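Local coordinates for protein C2 toxin component I (Clostridium botulinum, PDB 2J3X) that is the ADP-ribosyltransferase component of the binary C2 toxin, which modifies actin in target cells, at residues Y234-Y237 with I238-L241; L79-V82 with E83-R86; N330-I333 with D334-G338; E48-T51 with K52-F56. The protein carries 2 engineered substitutions. All coordinates share one frame; numbering follows the deposited sequence.

In the fold
The four contacts divide between the two ADP-ribosyltransferase-like halves of the chain, contacts 2 and 4 in the first and contacts 1 and 3 in the second. Contacts 2 and 4 are neighbours: their centres lie 12 Å apart, and helices 47-59 and 77-90 pack together through Val82 CG2 against Phe56 CD2 and Ile85 CD1 against Ile53 CG2, each pair at 3.9 Å. Each of these helices also carries a bound sulfate, probably from the crystallisation liquor. Contact 3, at a helix end, comes within about 12 Å of contact 4 (nearest atoms). Contact 1 is remote, its centre 40 Å from those of contacts 2 and 3 and 45 Å from that of contact 4.

Contact 1. Residues Y234-Y237 with I238-L241; sequences YGDY and ISKL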
loop_
_atom_site.group_PDB
_atom_site.type_symbol
_atom_site.label_atom_id
_atom_site.label_comp_id
_atom_site.label_asym_id
_atom_site.label_seq_id
_atom_site.Cartn_x
_atom_site.Cartn_y
_atom_site.Cartn_z
ATOM N N TYR A 234 19.739 -2.632 -12.971
ATOM C CA TYR A 234 20.920 -3.322 -12.434
ATOM C C TYR A 234 21.533 -4.304 -13.413
ATOM O O TYR A 234 22.392 -5.127 -13.028
ATOM C CB TYR A 234 20.569 -4.020 -11.082
ATOM C CG TYR A 234 20.376 -2.938 -10.015
ATOM C CD1 TYR A 234 21.472 -2.501 -9.238
ATOM C CD2 TYR A 234 19.106 -2.282 -9.851
ATOM C CE1 TYR A 234 21.313 -1.446 -8.333
ATOM C CE2 TYR A 234 18.960 -1.261 -8.946
ATOM C CZ TYR A 234 20.032 -0.874 -8.191
ATOM O OH TYR A 234 19.916 0.175 -7.305
ATOM N N GLY A 235 21.138 -4.229 -14.686
ATOM C CA GLY A 235 21.816 -5.031 -15.706
ATOM C C GLY A 235 23.325 -4.845 -15.691
ATOM O O GLY A 235 24.068 -5.849 -15.704
ATOM N N ASP A 236 23.790 -3.590 -15.649
ATOM C CA ASP A 236 25.224 -3.318 -15.684
ATOM C C ASP A 236 25.880 -3.297 -14.318
ATOM O O ASP A 236 27.038 -2.916 -14.190
ATOM C CB ASP A 236 25.559 -2.058 -16.504
ATOM C CG ASP A 236 25.089 -0.773 -15.851
ATOM O OD1 ASP A 236 24.497 -0.846 -14.772
ATOM O OD2 ASP A 236 25.315 0.320 -16.463
ATOM N N TYR A 237 25.151 -3.734 -13.294
ATOM C CA TYR A 237 25.622 -3.593 -11.915
ATOM C C TYR A 237 26.954 -4.355 -11.692
ATOM O O TYR A 237 27.919 -3.755 -11.187
ATOM C CB TYR A 237 24.533 -4.056 -10.935
ATOM C CG TYR A 237 24.949 -4.006 -9.492
ATOM C CD1 TYR A 237 25.283 -2.783 -8.915
ATOM C CD2 TYR A 237 24.917 -5.148 -8.687
ATOM C CE1 TYR A 237 25.654 -2.704 -7.554
ATOM C CE2 TYR A 237 25.311 -5.076 -7.339
ATOM C CZ TYR A 237 25.658 -3.857 -6.799
ATOM O OH TYR A 237 26.005 -3.756 -5.467
ATOM N N ILE A 238 27.036 -5.631 -12.074
ATOM C CA ILE A 238 28.285 -6.369 -11.850
ATOM C C ILE A 238 29.467 -5.740 -12.602
ATOM O O ILE A 238 30.589 -5.666 -12.061
ATOM C CB ILE A 238 28.097 -7.883 -12.106
ATOM C CG1 ILE A 238 27.169 -8.436 -10.998
ATOM C CG2 ILE A 238 29.462 -8.673 -12.131
ATOM C CD1 ILE A 238 26.773 -9.921 -11.205
ATOM N N SER A 239 29.212 -5.229 -13.822
ATOM C CA SER A 239 30.257 -4.584 -14.621
ATOM C C SER A 239 30.830 -3.399 -13.851
ATOM O O SER A 239 31.934 -2.978 -14.157
ATOM C CB SER A 239 29.702 -4.114 -15.976
ATOM O OG SER A 239 29.042 -2.842 -15.846
ATOM N N LYS A 240 30.090 -2.856 -12.882
ATOM C CA LYS A 240 30.581 -1.651 -12.149
ATOM C C LYS A 240 31.324 -1.951 -10.855
ATOM O O LYS A 240 31.890 -1.006 -10.229
ATOM C CB LYS A 240 29.419 -0.734 -11.782
ATOM C CG LYS A 240 28.783 -0.040 -13.034
ATOM C CD LYS A 240 27.636 0.847 -12.643
ATOM C CE LYS A 240 27.201 1.726 -13.780
ATOM N NZ LYS A 240 28.135 2.926 -13.917
ATOM N N LEU A 241 31.323 -3.203 -10.442
ATOM C CA LEU A 241 31.915 -3.618 -9.159
ATOM C C LEU A 241 33.404 -3.971 -9.355
ATOM O O LEU A 241 33.773 -4.538 -10.382
ATOM C CB LEU A 241 31.200 -4.867 -8.639
ATOM C CG LEU A 241 29.729 -4.714 -8.198
ATOM C CD1 LEU A 241 29.219 -5.990 -7.537
ATOM C CD2 LEU A 241 29.523 -3.493 -7.299
HETATM O O HOH W 1 24.266 -7.280 -13.179
#
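Tyr237 and Leu241 form the close-packed side of this turn. The leucine lies over one face of the tyrosine ring, with CD2 3.9 Å from Tyr237 CZ and CD1 4.0 Å from Tyr237 CE2, so both methyls are used. The ring reaches this place because Tyr237 CG stands anti to its own backbone nitrogen (chi1 177°), which sends it inward. There it is buried against Leu249 and Leu286, and its hydroxyl is bound to Ala285 O of helix 273-286. A tyrosine suits the spot, since its ring fills an apolar layer while its OH meets a carbonyl at the end.

The backbone around it is tightly wound. A type I turn from Tyr234 to Tyr237 runs straight into residues with helical torsions, and Lys240 N donates to Tyr237 O at 2.9 Å. Asp236 O is gripped chiefly by Ser239 OG, at 2.6 Å, and a weak bond from Lys240 N is added. Serine is apt here because its short hydroxyl can turn back to a carbonyl three residues earlier.

The outer side is looser. Lys240 is exposed and passes its CE 3.6 Å from Asp236 OD2, yet its NZ stays 4.6 Å from that same OD2; the aspartate instead forms a salt bridge with Lys289 through OD1. The three-residue bonds from Lys240 N to Tyr237 O and from Leu241 N to Ile238 O make this a 3-10-like turn, following a type I beta turn, in the connection between helix 227-234 and helix 243-254.

Contact 2. Residues L79-V82 with E83-R86; sequences LFDV and ERIR. With SO4 (sulfate ion), chain M.
A sulfate site flanks helix 77-90 where Arg86 lies across Val82 and Glu83 reaches back past Leu79. Arg86 NH1 donates to sulfate O3 at 3.0 Å, the oxygen lying at the guanidinium edge and in its plane, while Lys72 and Lys224 bring further positive charge to the ion. Val82 CG1 covers one face of the same guanidinium, 3.5 Å from Arg86 NE; a small branched residue can support the flat group without displacing it. Gln189 accepts from NE and a glycerol bonds to NH2, which together fix the rotation of the group.

Glu83 OE2 approaches sulfate O1 to 2.5 Å, so close for two oxygens that one of the groups probably holds a proton and donates it, which would fit crystals at pH 3.0. The aliphatic CG of Leu79 lies 3.7 Å from that OE2.

Val82 with Arg86 and Leu79 with Glu83 are each four residues apart on an alpha-helix, and the regular bonds from N to the fourth carbonyl back hold them in line. Leu79, Val82 and Ile85 are buried, Leu79 and Val82 against Phe56 of helix 47-59 and Ile85 against Phe146, while Phe80, Glu83, Arg84 and Arg86 are partly exposed.

Arg84, extended from CG to NE, sets its guanidinium over Phe80 CB, with Arg84 CZ 3.7 Å from that carbon. The phenyl ring is turned 52° from the guanidinium plane, so the two do not stack. A long salt bridge, 3.9 Å from Arg84 NH1 to Asp81 OD1, is supplemented by a water that accepts from NH1 at 3.0 Å and donates to OD1.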
loop_
_atom_site.group_PDB
_atom_site.type_symbol
_atom_site.label_atom_id
_atom_site.label_comp_id
_atom_site.label_asym_id
_atom_site.label_seq_id
_atom_site.Cartn_x
_atom_site.Cartn_y
_atom_site.Cartn_z
ATOM N N LEU A 79 -12.466 -13.585 -7.441
ATOM C CA LEU A 79 -11.311 -13.127 -8.235
ATOM C C LEU A 79 -11.771 -12.736 -9.632
ATOM O O LEU A 79 -11.320 -11.722 -10.181
ATOM C CB LEU A 79 -10.224 -14.220 -8.268
ATOM C CG LEU A 79 -9.049 -13.957 -9.179
ATOM C CD1 LEU A 79 -8.238 -12.696 -8.649
ATOM C CD2 LEU A 79 -8.132 -15.189 -9.168
ATOM N N PHE A 80 -12.604 -13.567 -10.255
ATOM C CA PHE A 80 -13.120 -13.204 -11.601
ATOM C C PHE A 80 -13.876 -11.890 -11.576
ATOM O O PHE A 80 -13.778 -11.108 -12.531
ATOM C CB PHE A 80 -14.055 -14.271 -12.154
ATOM C CG PHE A 80 -13.361 -15.589 -12.474
ATOM C CD1 PHE A 80 -11.978 -15.718 -12.505
ATOM C CD2 PHE A 80 -14.144 -16.678 -12.846
ATOM C CE1 PHE A 80 -11.365 -16.992 -12.815
ATOM C CE2 PHE A 80 -13.565 -17.901 -13.166
ATOM C CZ PHE A 80 -12.205 -18.060 -13.160
ATOM N N ASP A 81 -14.636 -11.652 -10.515
ATOM C CA ASP A 81 -15.385 -10.386 -10.405
ATOM C C ASP A 81 -14.432 -9.184 -10.319
ATOM O O ASP A 81 -14.629 -8.179 -11.010
ATOM C CB ASP A 81 -16.342 -10.389 -9.195
ATOM C CG ASP A 81 -17.624 -11.165 -9.471
ATOM O OD1 ASP A 81 -17.926 -11.393 -10.662
ATOM O OD2 ASP A 81 -18.313 -11.525 -8.491
ATOM N N VAL A 82 -13.386 -9.274 -9.492
ATOM C CA VAL A 82 -12.331 -8.221 -9.463
ATOM C C VAL A 82 -11.736 -8.028 -10.866
ATOM O O VAL A 82 -11.576 -6.870 -11.340
ATOM C CB VAL A 82 -11.216 -8.523 -8.428
ATOM C CG1 VAL A 82 -9.933 -7.647 -8.608
ATOM C CG2 VAL A 82 -11.780 -8.449 -6.969
ATOM N N GLU A 83 -11.381 -9.119 -11.544
ATOM C CA GLU A 83 -10.785 -8.976 -12.883
ATOM C C GLU A 83 -11.771 -8.311 -13.858
ATOM O O GLU A 83 -11.372 -7.482 -14.693
ATOM C CB GLU A 83 -10.361 -10.355 -13.362
ATOM C CG GLU A 83 -9.177 -10.924 -12.530
ATOM C CD GLU A 83 -8.858 -12.400 -12.813
ATOM O OE1 GLU A 83 -9.714 -13.080 -13.391
ATOM O OE2 GLU A 83 -7.716 -12.824 -12.467
ATOM N N ARG A 84 -13.047 -8.679 -13.761
ATOM C CA ARG A 84 -14.083 -8.105 -14.650
ATOM C C ARG A 84 -14.319 -6.618 -14.425
ATOM O O ARG A 84 -14.572 -5.871 -15.374
ATOM C CB ARG A 84 -15.387 -8.894 -14.527
ATOM C CG ARG A 84 -15.282 -10.269 -15.257
ATOM C CD ARG A 84 -16.378 -11.236 -14.833
ATOM N NE ARG A 84 -16.072 -12.580 -15.351
ATOM C CZ ARG A 84 -16.587 -13.712 -14.849
ATOM N NH1 ARG A 84 -17.482 -13.685 -13.835
ATOM N NH2 ARG A 84 -16.217 -14.887 -15.378
ATOM N N ILE A 85 -14.261 -6.205 -13.161
ATOM C CA ILE A 85 -14.385 -4.780 -12.794
ATOM C C ILE A 85 -13.169 -4.045 -13.370
ATOM O O ILE A 85 -13.291 -2.970 -13.960
ATOM C CB ILE A 85 -14.561 -4.582 -11.260
ATOM C CG1 ILE A 85 -15.921 -5.113 -10.806
ATOM C CG2 ILE A 85 -14.485 -3.076 -10.896
ATOM C CD1 ILE A 85 -15.994 -5.356 -9.262
ATOM N N ARG A 86 -11.973 -4.600 -13.203
ATOM C CA ARG A 86 -10.768 -3.980 -13.755
ATOM C C ARG A 86 -10.898 -3.805 -15.242
ATOM O O ARG A 86 -10.528 -2.740 -15.785
ATOM C CB ARG A 86 -9.520 -4.836 -13.479
ATOM C CG ARG A 86 -9.096 -4.859 -12.014
ATOM C CD ARG A 86 -7.848 -5.734 -11.966
ATOM N NE ARG A 86 -7.452 -6.098 -10.603
ATOM C CZ ARG A 86 -6.601 -7.083 -10.311
ATOM N NH1 ARG A 86 -6.071 -7.847 -11.282
ATOM N NH2 ARG A 86 -6.283 -7.298 -9.038
HETATM S S SO4 M . -4.869 -10.928 -12.593
HETATM O O1 SO4 M . -6.069 -11.088 -11.696
HETATM O O2 SO4 M . -5.405 -10.502 -13.882
HETATM O O3 SO4 M . -4.016 -9.843 -12.094
HETATM O O4 SO4 M . -4.136 -12.191 -12.723
HETATM O O HOH W 2 -19.623 -11.633 -13.429
#

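Contact 3. Residues N330-I333 with D334-G338; sequences NEFI and DKWTG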
loop_
_atom_site.group_PDB
_atom_site.type_symbol
_atom_site.label_atom_id
_atom_site.label_comp_id
_atom_site.label_asym_id
_atom_site.label_seq_id
_atom_site.Cartn_x
_atom_site.Cartn_y
_atom_site.Cartn_z
ATOM N N ASN A 330 -6.290 -3.791 16.542
ATOM C CA ASN A 330 -6.266 -2.406 17.039
ATOM C C ASN A 330 -5.122 -2.130 17.968
ATOM O O ASN A 330 -4.496 -1.047 17.893
ATOM C CB ASN A 330 -7.599 -1.992 17.687
ATOM C CG ASN A 330 -8.760 -1.937 16.672
ATOM O OD1 ASN A 330 -8.564 -1.690 15.479
ATOM N ND2 ASN A 330 -9.984 -2.184 17.159
ATOM N N GLU A 331 -4.831 -3.099 18.847
ATOM C CA GLU A 331 -3.723 -2.931 19.751
ATOM C C GLU A 331 -2.425 -2.757 18.968
ATOM O O GLU A 331 -1.621 -1.871 19.256
ATOM C CB GLU A 331 -3.608 -4.162 20.665
ATOM C CG GLU A 331 -4.716 -4.163 21.735
ATOM C CD GLU A 331 -4.963 -5.554 22.310
ATOM O OE1 GLU A 331 -4.173 -6.483 22.003
ATOM O OE2 GLU A 331 -5.960 -5.696 23.067
ATOM N N PHE A 332 -2.211 -3.651 18.013
ATOM C CA PHE A 332 -0.962 -3.647 17.256
ATOM C C PHE A 332 -0.812 -2.361 16.420
ATOM O O PHE A 332 0.266 -1.779 16.387
ATOM C CB PHE A 332 -0.878 -4.893 16.329
ATOM C CG PHE A 332 0.400 -4.959 15.550
ATOM C CD1 PHE A 332 1.545 -5.539 16.137
ATOM C CD2 PHE A 332 0.469 -4.470 14.223
ATOM C CE1 PHE A 332 2.748 -5.604 15.447
ATOM C CE2 PHE A 332 1.696 -4.540 13.501
ATOM C CZ PHE A 332 2.847 -5.061 14.118
ATOM N N ILE A 333 -1.893 -1.965 15.751
ATOM C CA ILE A 333 -1.865 -0.763 14.900
ATOM C C ILE A 333 -1.599 0.455 15.773
ATOM O O ILE A 333 -0.736 1.302 15.429
ATOM C CB ILE A 333 -3.171 -0.632 14.118
ATOM C CG1 ILE A 333 -3.249 -1.769 13.087
ATOM C CG2 ILE A 333 -3.298 0.790 13.442
ATOM C CD1 ILE A 333 -4.678 -2.093 12.559
ATOM N N ASP A 334 -2.271 0.524 16.926
ATOM C CA ASP A 334 -2.119 1.717 17.791
ATOM C C ASP A 334 -0.709 1.828 18.363
ATOM O O ASP A 334 -0.113 2.929 18.458
ATOM C CB ASP A 334 -3.162 1.711 18.902
ATOM C CG ASP A 334 -4.553 2.067 18.386
ATOM O OD1 ASP A 334 -4.736 2.277 17.160
ATOM O OD2 ASP A 334 -5.458 2.112 19.218
ATOM N N LYS A 335 -0.155 0.681 18.747
ATOM C CA LYS A 335 1.195 0.678 19.293
ATOM C C LYS A 335 2.263 0.994 18.252
ATOM O O LYS A 335 3.210 1.768 18.505
ATOM C CB LYS A 335 1.506 -0.675 19.949
ATOM C CG LYS A 335 2.940 -0.750 20.432
ATOM C CD LYS A 335 3.186 -2.011 21.181
ATOM C CE LYS A 335 4.666 -2.068 21.504
ATOM N NZ LYS A 335 5.031 -3.344 22.256
ATOM N N TRP A 336 2.140 0.394 17.076
ATOM C CA TRP A 336 3.304 0.367 16.153
ATOM C C TRP A 336 3.285 1.449 15.110
ATOM O O TRP A 336 4.311 1.732 14.493
ATOM C CB TRP A 336 3.464 -1.023 15.494
ATOM C CG TRP A 336 4.037 -2.015 16.522
ATOM C CD1 TRP A 336 3.338 -2.849 17.362
ATOM C CD2 TRP A 336 5.408 -2.167 16.851
ATOM N NE1 TRP A 336 4.221 -3.516 18.207
ATOM C CE2 TRP A 336 5.493 -3.142 17.884
ATOM C CE3 TRP A 336 6.588 -1.614 16.339
ATOM C CZ2 TRP A 336 6.701 -3.524 18.428
ATOM C CZ3 TRP A 336 7.799 -2.010 16.872
ATOM C CH2 TRP A 336 7.838 -2.937 17.937
ATOM N N THR A 337 2.118 2.054 14.901
ATOM C CA THR A 337 2.102 3.181 13.971
ATOM C C THR A 337 3.033 4.231 14.568
ATOM O O THR A 337 2.862 4.653 15.732
ATOM C CB THR A 337 0.671 3.737 13.800
ATOM O OG1 THR A 337 -0.173 2.710 13.282
ATOM C CG2 THR A 337 0.677 4.902 12.759
ATOM N N GLY A 338 4.018 4.688 13.791
ATOM C CA GLY A 338 4.872 5.758 14.281
ATOM C C GLY A 338 6.196 5.286 14.866
ATOM O O GLY A 338 7.094 6.107 15.113
#
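From Asn330 to Trp336 the chain is the last part of helix 326-336, and its backbone bonds run four residues back, from Asp334 N to Asn330 O, Lys335 N to Glu331 O and Trp336 N to Phe332 O. The contact is thus a helix C-terminus, in the second ADP-ribosyltransferase-like part of the chain, leading into short strand 340-341. Thr337 is the first residue to leave helical torsions. Gly338 follows with a positive phi of 98°, where a side chain would press on the carbonyl oxygen of Thr337; glycine avoids this.

Phe332 and Trp336, one helical turn apart, carry the buried side. Phe332 CG stands anti to its backbone nitrogen, whereas Trp336 CG lies beside its own, and these opposite choices bring the rings together. The phenyl and the five-membered ring of the indole form an offset stack with centroids 4.5 Å apart and planes at 28°. Trp336 CD1 lies over the phenyl face, offset toward its rim, 3.4 Å from Phe332 CE1. The indole edge also meets Phe332 O, 3.4 Å from Trp336 CD1 and in the indole plane. Large flat residues suit this interior, where Phe306 presents edge-to-face contacts to both rings and Lys339 makes a cation-pi contact with the indole.

Towards strand 397-411, Ile333 and Thr337 lie side by side, with Ile333 CG2 3.7 Å from Thr337 OG1. Threonine suits the helix end because its hydroxyl can turn back to the carbonyl four residues earlier. Its OG1, at 2.6 Å, and its N, at 3.0 Å, both donate to Ile333 O, arriving from opposite faces of that carbonyl's plane.

Contact 4. Residues E48-T51 with K52-F56; sequences EYKT and KIDNF. With SO4 (sulfate ion), chain P.
Tyr49 and Ile53 make the apolar part of this contact, a CH-pi interaction in which Ile53 CG1 stands 3.6 Å from the centroid of the tyrosine ring and only 15° off its normal. The two side chains run alongside each other, pointing the same way, and the ring is brought over the isoleucine by a chi1 of 166°. Both are buried, and tyrosine suits the place because its OH can bond to Ala40 O beyond the apolar layer. Lys52 bends at its second and third torsions towards the same ring, coming obliquely, with NZ 3.8 Å from Tyr49 CD2; that ammonium binds Asn78 OD1 on helix 77-90.

Backbone bonds of the alpha-helical i to i+4 kind set this spacing along helix 47-59, whose buried flank packs on helix 77-90. The bond from Ile53 N to Tyr49 O measures 2.8 Å.

Charged and polar groups gather on another side, round a sulfate. Lys50 NZ donates to sulfate O1 at 3.0 Å and forms a salt bridge with Asp54 OD2 at 3.3 Å, the hydrogen bond within it being weak. A long, flexible lysine can reach both, its chain turning only at the last torsion (-83°), and Ser148 OG is a further partner. One water accepts from NZ and donates to OD2. Asp54 OD2 lies 2.6 Å from sulfate O2, close enough that one of the two groups probably holds a proton and donates it. Thr51 OG1 is 2.8 Å from sulfate O4, though its single proton may instead go to Lys47 O.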
loop_
_atom_site.group_PDB
_atom_site.type_symbol
_atom_site.label_atom_id
_atom_site.label_comp_id
_atom_site.label_asym_id
_atom_site.label_seq_id
_atom_site.Cartn_x
_atom_site.Cartn_y
_atom_site.Cartn_z
ATOM N N GLU A 48 -22.654 -3.976 1.061
ATOM C CA GLU A 48 -22.021 -5.185 1.580
ATOM C C GLU A 48 -21.039 -5.822 0.569
ATOM O O GLU A 48 -19.861 -6.001 0.903
ATOM C CB GLU A 48 -23.090 -6.203 1.956
ATOM C CG GLU A 48 -22.814 -6.974 3.228
ATOM C CD GLU A 48 -23.512 -6.356 4.459
ATOM O OE1 GLU A 48 -24.780 -6.296 4.479
ATOM O OE2 GLU A 48 -22.790 -5.943 5.413
ATOM N N TYR A 49 -21.515 -6.139 -0.645
ATOM C CA TYR A 49 -20.681 -6.713 -1.717
ATOM C C TYR A 49 -19.569 -5.782 -2.114
ATOM O O TYR A 49 -18.486 -6.257 -2.351
ATOM C CB TYR A 49 -21.498 -7.140 -2.951
ATOM C CG TYR A 49 -20.783 -7.460 -4.314
ATOM C CD1 TYR A 49 -20.485 -6.439 -5.219
ATOM C CD2 TYR A 49 -20.504 -8.777 -4.727
ATOM C CE1 TYR A 49 -19.902 -6.693 -6.496
ATOM C CE2 TYR A 49 -19.891 -9.058 -6.026
ATOM C CZ TYR A 49 -19.609 -8.002 -6.919
ATOM O OH TYR A 49 -19.059 -8.195 -8.237
ATOM N N LYS A 50 -19.825 -4.477 -2.209
ATOM C CA LYS A 50 -18.746 -3.542 -2.569
ATOM C C LYS A 50 -17.631 -3.587 -1.531
ATOM O O LYS A 50 -16.464 -3.611 -1.865
ATOM C CB LYS A 50 -19.247 -2.103 -2.701
ATOM C CG LYS A 50 -18.109 -1.153 -3.101
ATOM C CD LYS A 50 -18.630 0.234 -3.471
ATOM C CE LYS A 50 -17.484 1.082 -3.957
ATOM N NZ LYS A 50 -16.759 1.675 -2.815
ATOM N N THR A 51 -18.014 -3.620 -0.258
ATOM C CA THR A 51 -17.017 -3.730 0.819
ATOM C C THR A 51 -16.234 -5.041 0.673
ATOM O O THR A 51 -14.990 -5.072 0.764
ATOM C CB THR A 51 -17.719 -3.627 2.196
ATOM O OG1 THR A 51 -18.204 -2.286 2.336
ATOM C CG2 THR A 51 -16.729 -3.946 3.357
ATOM N N LYS A 52 -16.968 -6.107 0.421
ATOM C CA LYS A 52 -16.380 -7.441 0.312
ATOM C C LYS A 52 -15.372 -7.524 -0.855
ATOM O O LYS A 52 -14.242 -8.080 -0.719
ATOM C CB LYS A 52 -17.496 -8.475 0.159
ATOM C CG LYS A 52 -17.005 -9.923 0.032
ATOM C CD LYS A 52 -17.212 -10.510 -1.354
ATOM C CE LYS A 52 -18.409 -11.438 -1.341
ATOM N NZ LYS A 52 -18.923 -11.644 -2.724
ATOM N N ILE A 53 -15.813 -7.053 -2.024
ATOM C CA ILE A 53 -14.969 -7.083 -3.218
ATOM C C ILE A 53 -13.760 -6.145 -3.075
ATOM O O ILE A 53 -12.635 -6.497 -3.501
ATOM C CB ILE A 53 -15.833 -6.715 -4.474
ATOM C CG1 ILE A 53 -16.644 -7.941 -4.917
ATOM C CG2 ILE A 53 -14.990 -6.234 -5.649
ATOM C CD1 ILE A 53 -15.742 -9.240 -5.351
ATOM N N ASP A 54 -13.958 -4.973 -2.458
ATOM C CA ASP A 54 -12.823 -4.063 -2.237
ATOM C C ASP A 54 -11.788 -4.730 -1.344
ATOM O O ASP A 54 -10.597 -4.678 -1.619
ATOM C CB ASP A 54 -13.269 -2.706 -1.600
ATOM C CG ASP A 54 -13.798 -1.691 -2.658
ATOM O OD1 ASP A 54 -13.494 -1.825 -3.849
ATOM O OD2 ASP A 54 -14.482 -0.717 -2.282
ATOM N N ASN A 55 -12.249 -5.345 -0.256
ATOM C CA ASN A 55 -11.312 -6.046 0.643
ATOM C C ASN A 55 -10.623 -7.197 -0.060
ATOM O O ASN A 55 -9.423 -7.411 0.091
ATOM C CB ASN A 55 -12.102 -6.571 1.841
ATOM C CG ASN A 55 -12.446 -5.486 2.837
ATOM O OD1 ASN A 55 -11.881 -4.393 2.835
ATOM N ND2 ASN A 55 -13.348 -5.814 3.747
ATOM N N PHE A 56 -11.376 -7.946 -0.851
ATOM C CA PHE A 56 -10.818 -9.057 -1.620
ATOM C C PHE A 56 -9.751 -8.531 -2.612
ATOM O O PHE A 56 -8.713 -9.163 -2.815
ATOM C CB PHE A 56 -11.944 -9.830 -2.328
ATOM C CG PHE A 56 -11.485 -11.130 -2.953
ATOM C CD1 PHE A 56 -11.332 -12.281 -2.183
ATOM C CD2 PHE A 56 -11.114 -11.160 -4.290
ATOM C CE1 PHE A 56 -10.873 -13.487 -2.763
ATOM C CE2 PHE A 56 -10.638 -12.344 -4.865
ATOM C CZ PHE A 56 -10.529 -13.505 -4.126
HETATM S S SO4 P . -15.796 0.200 0.766
HETATM O O1 SO4 P . -16.932 0.318 -0.155
HETATM O O2 SO4 P . -14.808 -0.794 0.315
HETATM O O3 SO4 P . -15.104 1.489 0.886
HETATM O O4 SO4 P . -16.321 -0.302 2.042
HETATM O O HOH W 3 -13.626 2.061 -3.179
#